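Local structure of projannalysin (Methanocaldococcus jannaschii, 4JIX) at the zinc ion site and the interface of chains A and B. The protein is the zymogen of jannalysin, a zinc-dependent metallopeptidase of the minigluzincin type that hydrolyses peptide bonds once active. Coordinates in Å, arbitrary orientation; residue numbers count along the deposited sequence, not the author numbering. Chains: chain A/B, Projannalysin.

The zinc site of contact 1 and the subunit patch of contact 2 adjoin, their C-alpha centres about 11 Å apart. They share A:His71 and B:Ile112, and both draw on helix 62-78 of chain A, which carries the HExxH motif. The carboxy-terminal residue of chain B reaches the second shell of the metal in contact 1, its carboxylate meeting zinc-bound TRS and water; its side chain, the same carboxylate's approach to A:Glu72 and the end of helix 97-111 belong to contact 2. In the deposited two-fold dimer each tail enters the other chain's zinc site, which may reflect zymogen inhibition, although the structure alone does not show that this dimer forms in solution.

Contact 1: the zinc ion site. Residues chain A 71, 75, 80-81, 83, 87; chain B 112. With ZN (zinc ion), chain C; TRS (2-amino-2-hydroxymethyl-propane-1,3-diol), chain D.
The donors seen around the zinc form a near-octahedral shell, in three opposed pairs. A:His71, A:His75 and A:His83 each bind ZN through NE2 at 2.1 Å. Opposite A:His83 stands the hydroxyl O3 of TRS, 1.9 Å from ZN; opposite A:His71 is the amino N of TRS at 2.2 Å from ZN; water 1 lies opposite A:His75. TRS, a common crystallisation additive, thus chelates the metal.

Hydrogen bonding fixes the outer shell. A:His75 ND1 donates to A:Ser80 O at 2.8 Å, striking a lone pair in the carbonyl plane (C=O...N 141°), and the acceptor lies close to the imidazole plane, which sets the ring's rotation. The carboxylate of B:Ile112 bridges two ligands: its O meets TRS O3 at 2.6 Å, probably accepting the hydroxyl proton, and its OXT stands 2.6 Å from water 1.

Packing braces the imidazoles. CG of A:His71, anti to the backbone N (chi1 -177°), carries the ring between A:Phe87 CZ, toward the rim of one face, and B:Ile112 CG1, over the centre of the other. A:Phe87 CE1 sits 3.4 Å above the plane of A:His75, while its own ring face receives A:His83 CD2.

A:His71 and A:His75 belong to the HExxH motif; with A:His83 they form the catalytic zinc site, here occupied by TRS and, in the deposited dimer, capped by the partner's C-terminus.

Contact 2: the interface of chains A and B. Residues chain A 39-41, 67-68, 71-72, 107, 111; chain B 108, 111-112.
The carbonyl O of B:Leu111 is the best-held polar atom, gripped by two backbone amides of chain A. A:Ile40 N donates to it at 2.9 Å along a nearly straight path (163° at H), in the carbonyl plane; A:Ala41 N adds a weak bond at 3.3 Å from B:Leu111 O. A:Lys39 CB lies against the same oxygen.

A further polar approach is between acids. A:Glu72 turns its CG beside the backbone N and bends at chi2 (-59°), bringing OE2 to 2.6 Å from the terminal carboxylate O of B:Ile112. Two deprotonated groups would repel here, so a shared proton is plausible, though none is seen.

Apolar branches complete the hold. B:Ile112 has CG1 in the crowded position between N and the carbonyl carbon (chi1 71°), which divides its branches: CD1 goes to A:His71, whereas the side chain as a whole lies beside that of A:Ile40, pointing the same way, with CG2 3.5 Å from A:Ile40 CG1, and crosses that of A:Ile68 at about a right angle. B:Leu111 CD1 meets A:Leu111 CD1 tip to tip at 3.7 Å. The side chains of B:Ile108 and A:Ile107 cross at about a right angle, B:Ile108 CD1 touching A:Ile107 CG2 at 3.8 Å.

The end of helix 97-111 of chain B therefore wedges between the start of strand 41-44 and helix 62-78 of chain A, lying in the active-site cleft beside A:Glu72, the glutamate of HExxH and expected general base, where peptide substrate would probably bind.

Contact 1: the zinc ion site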
loop_
_atom_site.group_PDB
_atom_site.type_symbol
_atom_site.label_atom_id
_atom_site.label_comp_id
_atom_site.label_asym_id
_atom_site.label_seq_id
_atom_site.Cartn_x
_atom_site.Cartn_y
_atom_site.Cartn_z
ATOM N N HIS A 71 -5.260 -7.430 9.854
ATOM C CA HIS A 71 -6.309 -7.439 8.825
ATOM C C HIS A 71 -6.649 -8.885 8.407
ATOM O O HIS A 71 -7.815 -9.267 8.421
ATOM C CB HIS A 71 -5.892 -6.617 7.577
ATOM C CG HIS A 71 -6.980 -6.540 6.537
ATOM N ND1 HIS A 71 -7.822 -5.448 6.453
ATOM C CD2 HIS A 71 -7.348 -7.450 5.605
ATOM C CE1 HIS A 71 -8.652 -5.704 5.448
ATOM N NE2 HIS A 71 -8.428 -6.920 4.929
ATOM N N HIS A 75 -10.269 -11.520 9.416
ATOM C CA HIS A 75 -11.039 -12.320 8.454
ATOM C C HIS A 75 -11.143 -13.774 8.942
ATOM O O HIS A 75 -12.225 -14.352 8.923
ATOM C CB HIS A 75 -10.384 -12.310 7.056
ATOM C CG HIS A 75 -10.591 -11.057 6.274
ATOM N ND1 HIS A 75 -11.856 -10.626 5.921
ATOM C CD2 HIS A 75 -9.679 -10.202 5.762
ATOM C CE1 HIS A 75 -11.677 -9.527 5.210
ATOM N NE2 HIS A 75 -10.385 -9.232 5.089
ATOM N N SER A 80 -15.110 -14.710 7.508
ATOM C CA SER A 80 -15.663 -13.920 6.408
ATOM C C SER A 80 -14.556 -13.270 5.626
ATOM O O SER A 80 -13.652 -12.699 6.225
ATOM C CB SER A 80 -16.618 -12.845 6.927
ATOM O OG SER A 80 -17.125 -12.060 5.858
ATOM N N ILE A 81 -14.635 -13.337 4.288
ATOM C CA ILE A 81 -13.673 -12.665 3.405
ATOM C C ILE A 81 -14.077 -11.180 3.227
ATOM O O ILE A 81 -13.348 -10.418 2.598
ATOM C CB ILE A 81 -13.543 -13.386 2.039
ATOM C CG1 ILE A 81 -14.865 -13.310 1.236
ATOM C CG2 ILE A 81 -13.035 -14.835 2.233
ATOM C CD1 ILE A 81 -14.729 -13.587 -0.277
ATOM N N HIS A 83 -15.578 -7.194 4.586
ATOM C CA HIS A 83 -15.263 -6.149 5.558
ATOM C C HIS A 83 -16.578 -5.535 6.055
ATOM O O HIS A 83 -16.792 -4.327 5.953
ATOM C CB HIS A 83 -14.317 -5.090 4.957
ATOM C CG HIS A 83 -13.131 -5.666 4.248
ATOM N ND1 HIS A 83 -13.002 -5.576 2.880
ATOM C CD2 HIS A 83 -12.053 -6.308 4.748
ATOM C CE1 HIS A 83 -11.868 -6.190 2.582
ATOM N NE2 HIS A 83 -11.265 -6.649 3.679
ATOM N N PHE A 87 -16.403 -7.208 10.751
ATOM C CA PHE A 87 -14.978 -6.938 10.539
ATOM C C PHE A 87 -14.603 -5.664 11.303
ATOM O O PHE A 87 -13.640 -5.674 12.080
ATOM C CB PHE A 87 -14.639 -6.794 9.040
ATOM C CG PHE A 87 -13.151 -6.737 8.773
ATOM C CD1 PHE A 87 -12.450 -7.880 8.403
ATOM C CD2 PHE A 87 -12.444 -5.543 8.921
ATOM C CE1 PHE A 87 -11.064 -7.835 8.199
ATOM C CE2 PHE A 87 -11.057 -5.505 8.740
ATOM C CZ PHE A 87 -10.378 -6.650 8.375
ATOM N N ILE B 112 -3.926 -6.167 0.547
ATOM C CA ILE B 112 -4.078 -7.053 1.707
ATOM C C ILE B 112 -5.500 -7.629 1.780
ATOM O O ILE B 112 -5.684 -8.642 2.495
ATOM C CB ILE B 112 -3.680 -6.312 3.030
ATOM C CG1 ILE B 112 -4.708 -5.228 3.434
ATOM C CG2 ILE B 112 -2.260 -5.717 2.926
ATOM C CD1 ILE B 112 -4.432 -4.532 4.824
ATOM O OXT ILE B 112 -6.415 -7.079 1.119
HETATM ZN ZN ZN C . -9.643 -7.932 3.573
HETATM C C TRS D . -9.560 -10.194 1.525
HETATM C C1 TRS D . -9.004 -9.767 0.161
HETATM C C2 TRS D . -10.337 -11.511 1.436
HETATM C C3 TRS D . -8.424 -10.334 2.539
HETATM N N TRS D . -10.505 -9.124 1.995
HETATM O O1 TRS D . -10.039 -9.523 -0.784
HETATM O O2 TRS D . -9.472 -12.611 1.182
HETATM O O3 TRS D . -8.151 -9.111 3.194
HETATM O O HOH W 1 -8.888 -6.658 1.971
#

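Contact 2: the interface of chains A and B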
loop_
_atom_site.group_PDB
_atom_site.type_symbol
_atom_site.label_atom_id
_atom_site.label_comp_id
_atom_site.label_asym_id
_atom_site.label_seq_id
_atom_site.Cartn_x
_atom_site.Cartn_y
_atom_site.Cartn_z
ATOM N N LYS A 39 0.138 -9.406 -4.361
ATOM C CA LYS A 39 -0.283 -8.866 -3.053
ATOM C C LYS A 39 0.895 -8.698 -2.116
ATOM O O LYS A 39 1.980 -9.243 -2.359
ATOM C CB LYS A 39 -1.274 -9.846 -2.347
ATOM C CG LYS A 39 -2.466 -10.364 -3.146
ATOM C CD LYS A 39 -3.696 -9.522 -2.951
ATOM C CE LYS A 39 -4.743 -9.840 -3.987
ATOM N NZ LYS A 39 -5.759 -8.758 -4.100
ATOM N N ILE A 40 0.657 -8.034 -0.979
ATOM C CA ILE A 40 1.680 -7.961 0.049
ATOM C C ILE A 40 1.277 -8.958 1.173
ATOM O O ILE A 40 2.135 -9.411 1.921
ATOM C CB ILE A 40 2.010 -6.531 0.539
ATOM C CG1 ILE A 40 0.837 -5.865 1.260
ATOM C CG2 ILE A 40 2.539 -5.673 -0.644
ATOM C CD1 ILE A 40 1.168 -4.397 1.884
ATOM N N ALA A 41 -0.018 -9.334 1.239
ATOM C CA ALA A 41 -0.515 -10.312 2.207
ATOM C C ALA A 41 -1.831 -10.933 1.760
ATOM O O ALA A 41 -2.637 -10.302 1.080
ATOM C CB ALA A 41 -0.683 -9.682 3.584
ATOM N N TYR A 67 -0.445 -4.278 11.551
ATOM C CA TYR A 67 -1.715 -3.869 10.943
ATOM C C TYR A 67 -2.134 -4.814 9.806
ATOM O O TYR A 67 -3.318 -5.157 9.701
ATOM C CB TYR A 67 -1.622 -2.425 10.398
ATOM C CG TYR A 67 -2.960 -1.896 9.912
ATOM C CD1 TYR A 67 -3.850 -1.277 10.791
ATOM C CD2 TYR A 67 -3.359 -2.060 8.584
ATOM C CE1 TYR A 67 -5.099 -0.827 10.360
ATOM C CE2 TYR A 67 -4.605 -1.610 8.141
ATOM C CZ TYR A 67 -5.466 -0.986 9.033
ATOM O OH TYR A 67 -6.701 -0.550 8.615
ATOM N N ILE A 68 -1.168 -5.187 8.943
ATOM C CA ILE A 68 -1.362 -6.057 7.777
ATOM C C ILE A 68 -1.799 -7.459 8.253
ATOM O O ILE A 68 -2.772 -8.001 7.734
ATOM C CB ILE A 68 -0.045 -6.102 6.935
ATOM C CG1 ILE A 68 0.182 -4.778 6.153
ATOM C CG2 ILE A 68 -0.000 -7.307 5.990
ATOM C CD1 ILE A 68 1.706 -4.594 5.674
ATOM N N HIS A 71 -5.260 -7.430 9.854
ATOM C CA HIS A 71 -6.309 -7.439 8.825
ATOM C C HIS A 71 -6.649 -8.885 8.407
ATOM O O HIS A 71 -7.815 -9.267 8.421
ATOM C CB HIS A 71 -5.892 -6.617 7.577
ATOM C CG HIS A 71 -6.980 -6.540 6.537
ATOM N ND1 HIS A 71 -7.822 -5.448 6.453
ATOM C CD2 HIS A 71 -7.348 -7.450 5.605
ATOM C CE1 HIS A 71 -8.652 -5.704 5.448
ATOM N NE2 HIS A 71 -8.428 -6.920 4.929
ATOM N N GLU A 72 -5.636 -9.673 8.031
ATOM C CA GLU A 72 -5.874 -11.055 7.574
ATOM C C GLU A 72 -6.481 -11.947 8.649
ATOM O O GLU A 72 -7.294 -12.823 8.344
ATOM C CB GLU A 72 -4.562 -11.714 7.119
ATOM C CG GLU A 72 -3.734 -10.885 6.156
ATOM C CD GLU A 72 -4.434 -10.523 4.869
ATOM O OE1 GLU A 72 -5.430 -11.188 4.512
ATOM O OE2 GLU A 72 -4.009 -9.531 4.242
ATOM N N ILE A 107 1.457 2.577 4.506
ATOM C CA ILE A 107 1.634 1.376 3.678
ATOM C C ILE A 107 1.675 1.787 2.198
ATOM O O ILE A 107 2.606 1.425 1.468
ATOM C CB ILE A 107 0.533 0.327 3.969
ATOM C CG1 ILE A 107 0.701 -0.236 5.420
ATOM C CG2 ILE A 107 0.549 -0.817 2.897
ATOM C CD1 ILE A 107 -0.560 -1.018 5.978
ATOM N N LEU A 111 5.090 2.108 -1.022
ATOM C CA LEU A 111 5.066 1.459 -2.336
ATOM C C LEU A 111 4.940 2.414 -3.509
ATOM O O LEU A 111 5.240 2.017 -4.640
ATOM C CB LEU A 111 3.914 0.440 -2.371
ATOM C CG LEU A 111 3.959 -0.600 -1.223
ATOM C CD1 LEU A 111 2.623 -1.274 -1.057
ATOM C CD2 LEU A 111 5.049 -1.619 -1.454
ATOM N N ILE B 108 -5.534 -0.333 -0.758
ATOM C CA ILE B 108 -5.230 -1.214 0.380
ATOM C C ILE B 108 -5.936 -2.575 0.230
ATOM O O ILE B 108 -5.325 -3.615 0.492
ATOM C CB ILE B 108 -5.615 -0.521 1.726
ATOM C CG1 ILE B 108 -4.607 0.591 2.061
ATOM C CG2 ILE B 108 -5.722 -1.534 2.899
ATOM C CD1 ILE B 108 -3.120 0.102 2.457
ATOM N N LEU B 111 -4.104 -4.817 -1.986
ATOM C CA LEU B 111 -2.810 -5.285 -1.453
ATOM C C LEU B 111 -2.917 -6.300 -0.331
ATOM O O LEU B 111 -2.043 -7.156 -0.215
ATOM C CB LEU B 111 -1.993 -4.088 -0.933
ATOM C CG LEU B 111 -1.575 -3.042 -1.972
ATOM C CD1 LEU B 111 -1.034 -1.803 -1.292
ATOM C CD2 LEU B 111 -0.620 -3.611 -2.985
ATOM N N ILE B 112 -3.926 -6.167 0.547
ATOM C CA ILE B 112 -4.078 -7.053 1.707
ATOM C C ILE B 112 -5.500 -7.629 1.780
ATOM O O ILE B 112 -5.684 -8.642 2.495
ATOM C CB ILE B 112 -3.680 -6.312 3.030
ATOM C CG1 ILE B 112 -4.708 -5.228 3.434
ATOM C CG2 ILE B 112 -2.260 -5.717 2.926
ATOM C CD1 ILE B 112 -4.432 -4.532 4.824
ATOM O OXT ILE B 112 -6.415 -7.079 1.119
#